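Local coordinates for DNA polymerase III subunit beta (Deinococcus radiodurans, PDB 4TRT), which probably forms a ring-shaped head-to-tail homodimer around DNA and tethers DNA polymerases to it for processive replication, at residues 277-280 and 285-288; 256-261 and 326-331. All blocks are in the same frame, centred on the assembly; numbering follows the deposited sequence.

Contact 1 of 2, residues 277-280 and 285-288; sequences EFLV and LRLA
Glu277 and Arg286 leave from the same face of a beta hairpin, and CG anti to the backbone N in both (chi1 169° and -168°), with a bend of Arg286 at chi3, 75°, lets their ends meet. There NH2 of Arg286 gives a salt-bridging hydrogen bond of 2.9 Å to Glu277 OE2. The oxygen lies near the guanidinium plane and is met on its syn side, but NH2 comes from clearly out of the carboxylate plane and the bond is bent. A water accepts from Arg286 NE and donates to Glu277 OE2, so a second link supports the pair. CD2 of Leu279 covers one guanidinium face, 3.8 Å from Arg286 CZ.

On the other face, Leu287 CD2 sits over the centre of the Phe278 ring in a CH-pi contact, 3.6 Å from the centroid. Leu285 CD1 reaches Phe278 CD2 at 3.8 Å and also touches Val280 CG2.

The strands are antiparallel. Glu277 with Ala288 and Leu279 with Arg286 are the hydrogen-bonded pairs; Glu277 N to Ala288 O is 2.7 Å.

The hairpin is the middle of a four-stranded antiparallel sheet in the C-terminal domain. Strand 310-316 flanks 277-280, and its Phe315 meets Phe278 edge-to-face. Strand 294-301 flanks 285-288. Leu285 and Leu287 pack on helix 254-265, and Val280 rests on strand 248-253.

Contact 2 of 2, residues 256-261 and 326-331; sequences ALKEAV and PIDGDA
Lys258 reaches from helix 254-265 to the turn at Ile327 and Asp328. Its CB points toward that turn, and CG stands anti to the carbonyl carbon (chi1 -68°). Beyond CG the chain is fully extended. CB, CG and CD carry the chain across from the helix. CE is the first atom to arrive, 3.2 Å from Ile327 O. NZ then donates a hydrogen bond of 2.8 Å to Ile327 O. The donor is tilted 29° from the carbonyl plane.

The ammonium has further partners. NZ donates to a water, 2.7 Å away, and that water donates to Asp328 OD1 at 2.8 Å. The direct salt bridge from Lys258 NZ to Asp328 OD1 is long, 4.0 Å, so the water carries the closer link. NZ also donates to Gly325 O. One ammonium therefore holds two backbone carbonyls of the turn, and its charge probably helps to balance Asp328. With an alanine here, the carbonyls of Ile327 and Gly325 would probably lose this donor, and Asp328 a nearby positive charge.

The apolar part is slight. Leu257 CD2 lies 4.5 Å from Ala331 CB.

The contact lies in the C-terminal domain. It ties one side of helix 254-265 to the turn that leads from helix 317-324 into strand 330-335, a lysine bridging from a helix to backbone carbonyls. Leu324 of helix 317-324 touches both Leu257 and Lys258. Ala331 and Gly329 bond through their backbones to Leu252 and Ala254, at the junction of strand 248-253 and helix 254-265. Pro326 and Ile327 lean on Tyr353 of strand 353-357.

Within the C-terminal domain the chain runs along strand 248-253 into helix 254-265, which gives contact 2 its first segment. It next forms the hairpin of strands 275-281 and 284-290, where contact 1 closes a short loop. After strands 294-301 and 310-316 and helix 317-324, residues 326-331 close the wide loop of contact 2. Contact 1 is nested inside it. Their centres are about 14 Å apart, and they touch directly. Leu287 CD1 lies 3.6 Å from Ala260 CB, and Leu285 packs on Leu257. Helix 254-265 thus joins the four-stranded sheet to the start of strand 330-335, in the sheet that also holds strand 248-253.

Contact 1 of 2, residues 277-280 and 285-288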
loop_
_atom_site.group_PDB
_atom_site.type_symbol
_atom_site.label_atom_id
_atom_site.label_comp_id
_atom_site.label_asym_id
_atom_site.label_seq_id
_atom_site.Cartn_x
_atom_site.Cartn_y
_atom_site.Cartn_z
ATOM N N GLU A 277 -5.152 2.984 30.545
ATOM C CA GLU A 277 -5.139 2.487 31.910
ATOM C C GLU A 277 -5.222 0.961 31.903
ATOM O O GLU A 277 -5.983 0.366 31.137
ATOM C CB GLU A 277 -6.281 3.106 32.727
ATOM C CG GLU A 277 -6.556 2.477 34.090
ATOM C CD GLU A 277 -7.874 2.971 34.691
ATOM O OE1 GLU A 277 -8.141 4.205 34.641
ATOM O OE2 GLU A 277 -8.657 2.136 35.195
ATOM N N PHE A 278 -4.389 0.344 32.730
ATOM C CA PHE A 278 -4.412 -1.095 32.959
ATOM C C PHE A 278 -4.939 -1.268 34.371
ATOM O O PHE A 278 -4.334 -0.740 35.305
ATOM C CB PHE A 278 -3.001 -1.657 32.949
ATOM C CG PHE A 278 -2.474 -2.009 31.599
ATOM C CD1 PHE A 278 -2.498 -1.103 30.564
ATOM C CD2 PHE A 278 -1.874 -3.235 31.394
ATOM C CE1 PHE A 278 -1.981 -1.426 29.328
ATOM C CE2 PHE A 278 -1.358 -3.566 30.160
ATOM C CZ PHE A 278 -1.407 -2.652 29.126
ATOM N N LEU A 279 -6.054 -1.966 34.539
ATOM C CA LEU A 279 -6.559 -2.274 35.874
ATOM C C LEU A 279 -6.639 -3.786 36.030
ATOM O O LEU A 279 -7.428 -4.446 35.367
ATOM C CB LEU A 279 -7.933 -1.643 36.114
ATOM C CG LEU A 279 -8.633 -1.958 37.447
ATOM C CD1 LEU A 279 -7.821 -1.413 38.611
ATOM C CD2 LEU A 279 -10.044 -1.379 37.444
ATOM N N VAL A 280 -5.806 -4.327 36.906
ATOM C CA VAL A 280 -5.820 -5.760 37.220
ATOM C C VAL A 280 -6.643 -5.951 38.491
ATOM O O VAL A 280 -6.367 -5.326 39.515
ATOM C CB VAL A 280 -4.389 -6.322 37.417
ATOM C CG1 VAL A 280 -4.424 -7.839 37.657
ATOM C CG2 VAL A 280 -3.494 -5.969 36.227
ATOM N N LEU A 285 -8.061 -8.282 33.510
ATOM C CA LEU A 285 -7.348 -7.068 33.168
ATOM C C LEU A 285 -8.328 -6.201 32.392
ATOM O O LEU A 285 -8.855 -6.623 31.358
ATOM C CB LEU A 285 -6.111 -7.370 32.324
ATOM C CG LEU A 285 -5.429 -6.179 31.647
ATOM C CD1 LEU A 285 -4.919 -5.173 32.686
ATOM C CD2 LEU A 285 -4.289 -6.661 30.755
ATOM N N ARG A 286 -8.578 -4.999 32.894
ATOM C CA ARG A 286 -9.395 -4.038 32.173
ATOM C C ARG A 286 -8.494 -2.962 31.589
ATOM O O ARG A 286 -7.645 -2.391 32.286
ATOM C CB ARG A 286 -10.428 -3.411 33.097
ATOM C CG ARG A 286 -11.481 -2.626 32.351
ATOM C CD ARG A 286 -12.341 -1.825 33.292
ATOM N NE ARG A 286 -11.627 -0.653 33.779
ATOM C CZ ARG A 286 -12.117 0.193 34.680
ATOM N NH1 ARG A 286 -13.324 -0.002 35.205
ATOM N NH2 ARG A 286 -11.390 1.234 35.060
ATOM N N LEU A 287 -8.691 -2.680 30.310
ATOM C CA LEU A 287 -7.995 -1.592 29.639
ATOM C C LEU A 287 -8.988 -0.467 29.437
ATOM O O LEU A 287 -10.129 -0.731 29.044
ATOM C CB LEU A 287 -7.480 -2.070 28.289
ATOM C CG LEU A 287 -6.566 -3.286 28.422
ATOM C CD1 LEU A 287 -6.194 -3.737 27.028
ATOM C CD2 LEU A 287 -5.324 -2.921 29.223
ATOM N N ALA A 288 -8.571 0.770 29.710
ATOM C CA ALA A 288 -9.452 1.942 29.575
ATOM C C ALA A 288 -8.704 3.107 28.959
ATOM O O ALA A 288 -7.515 3.323 29.232
ATOM C CB ALA A 288 -10.033 2.357 30.921
HETATM O O HOH W 1 -9.120 -0.088 33.143
#

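Contact 2 of 2, residues 256-261 and 326-331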
loop_
_atom_site.group_PDB
_atom_site.type_symbol
_atom_site.label_atom_id
_atom_site.label_comp_id
_atom_site.label_asym_id
_atom_site.label_seq_id
_atom_site.Cartn_x
_atom_site.Cartn_y
_atom_site.Cartn_z
ATOM N N ALA A 256 -4.923 -11.639 22.209
ATOM C CA ALA A 256 -6.067 -10.953 22.828
ATOM C C ALA A 256 -5.632 -9.621 23.438
ATOM O O ALA A 256 -6.311 -8.594 23.261
ATOM C CB ALA A 256 -6.771 -11.843 23.845
ATOM N N LEU A 257 -4.480 -9.604 24.115
ATOM C CA LEU A 257 -3.994 -8.368 24.733
ATOM C C LEU A 257 -3.642 -7.312 23.690
ATOM O O LEU A 257 -3.982 -6.131 23.859
ATOM C CB LEU A 257 -2.797 -8.637 25.660
ATOM C CG LEU A 257 -2.139 -7.420 26.294
ATOM C CD1 LEU A 257 -3.098 -6.674 27.237
ATOM C CD2 LEU A 257 -0.859 -7.859 27.010
ATOM N N LYS A 258 -2.974 -7.720 22.616
ATOM C CA LYS A 258 -2.599 -6.780 21.555
ATOM C C LYS A 258 -3.824 -6.173 20.910
ATOM O O LYS A 258 -3.876 -4.974 20.703
ATOM C CB LYS A 258 -1.780 -7.458 20.471
ATOM C CG LYS A 258 -0.399 -7.894 20.937
ATOM C CD LYS A 258 0.315 -8.644 19.815
ATOM C CE LYS A 258 1.533 -9.340 20.352
ATOM N NZ LYS A 258 2.342 -9.951 19.255
ATOM N N GLU A 259 -4.812 -7.013 20.615
ATOM C CA GLU A 259 -6.017 -6.559 19.967
ATOM C C GLU A 259 -6.839 -5.645 20.901
ATOM O O GLU A 259 -7.456 -4.688 20.437
ATOM C CB GLU A 259 -6.823 -7.757 19.443
ATOM C CG GLU A 259 -6.108 -8.451 18.279
ATOM C CD GLU A 259 -6.822 -9.672 17.715
ATOM O OE1 GLU A 259 -7.793 -10.151 18.316
ATOM O OE2 GLU A 259 -6.391 -10.161 16.650
ATOM N N ALA A 260 -6.815 -5.919 22.201
ATOM C CA ALA A 260 -7.517 -5.101 23.167
ATOM C C ALA A 260 -6.861 -3.731 23.339
ATOM O O ALA A 260 -7.563 -2.727 23.401
ATOM C CB ALA A 260 -7.634 -5.822 24.503
ATOM N N VAL A 261 -5.517 -3.682 23.397
ATOM C CA VAL A 261 -4.802 -2.410 23.545
ATOM C C VAL A 261 -5.041 -1.581 22.303
ATOM O O VAL A 261 -5.388 -0.387 22.377
ATOM C CB VAL A 261 -3.303 -2.624 23.811
ATOM C CG1 VAL A 261 -2.512 -1.332 23.661
ATOM C CG2 VAL A 261 -3.094 -3.208 25.217
ATOM N N PRO A 326 6.987 -8.418 19.648
ATOM C CA PRO A 326 7.723 -9.693 19.555
ATOM C C PRO A 326 7.188 -10.850 20.416
ATOM O O PRO A 326 7.727 -11.932 20.352
ATOM C CB PRO A 326 9.126 -9.314 20.035
ATOM C CG PRO A 326 9.218 -7.835 19.860
ATOM C CD PRO A 326 7.842 -7.345 20.190
ATOM N N ILE A 327 6.155 -10.624 21.217
ATOM C CA ILE A 327 5.603 -11.661 22.083
ATOM C C ILE A 327 4.450 -12.390 21.391
ATOM O O ILE A 327 3.460 -11.778 21.011
ATOM C CB ILE A 327 5.111 -11.091 23.428
ATOM C CG1 ILE A 327 6.273 -10.438 24.182
ATOM C CG2 ILE A 327 4.478 -12.199 24.272
ATOM C CD1 ILE A 327 5.904 -9.647 25.432
ATOM N N ASP A 328 4.594 -13.711 21.263
ATOM C CA ASP A 328 3.559 -14.593 20.708
ATOM C C ASP A 328 3.117 -15.662 21.723
ATOM O O ASP A 328 3.858 -16.031 22.625
ATOM C CB ASP A 328 4.109 -15.309 19.481
ATOM C CG ASP A 328 4.578 -14.352 18.397
ATOM O OD1 ASP A 328 3.828 -13.414 18.069
ATOM O OD2 ASP A 328 5.678 -14.566 17.849
ATOM N N GLY A 329 1.906 -16.162 21.553
ATOM C CA GLY A 329 1.373 -17.189 22.428
ATOM C C GLY A 329 0.784 -16.567 23.673
ATOM O O GLY A 329 -0.335 -16.063 23.662
ATOM N N ASP A 330 1.506 -16.651 24.774
ATOM C CA ASP A 330 1.049 -16.025 26.006
ATOM C C ASP A 330 2.047 -14.992 26.488
ATOM O O ASP A 330 3.254 -15.177 26.367
ATOM C CB ASP A 330 0.792 -17.106 27.052
ATOM C CG ASP A 330 -0.341 -18.038 26.636
ATOM O OD1 ASP A 330 -1.531 -17.625 26.686
ATOM O OD2 ASP A 330 -0.034 -19.179 26.225
ATOM N N ALA A 331 1.518 -13.866 26.952
ATOM C CA ALA A 331 2.336 -12.816 27.518
ATOM C C ALA A 331 2.346 -12.933 29.038
ATOM O O ALA A 331 1.354 -13.334 29.637
ATOM C CB ALA A 331 1.806 -11.451 27.092
HETATM O O HOH W 2 1.291 -12.386 18.716
#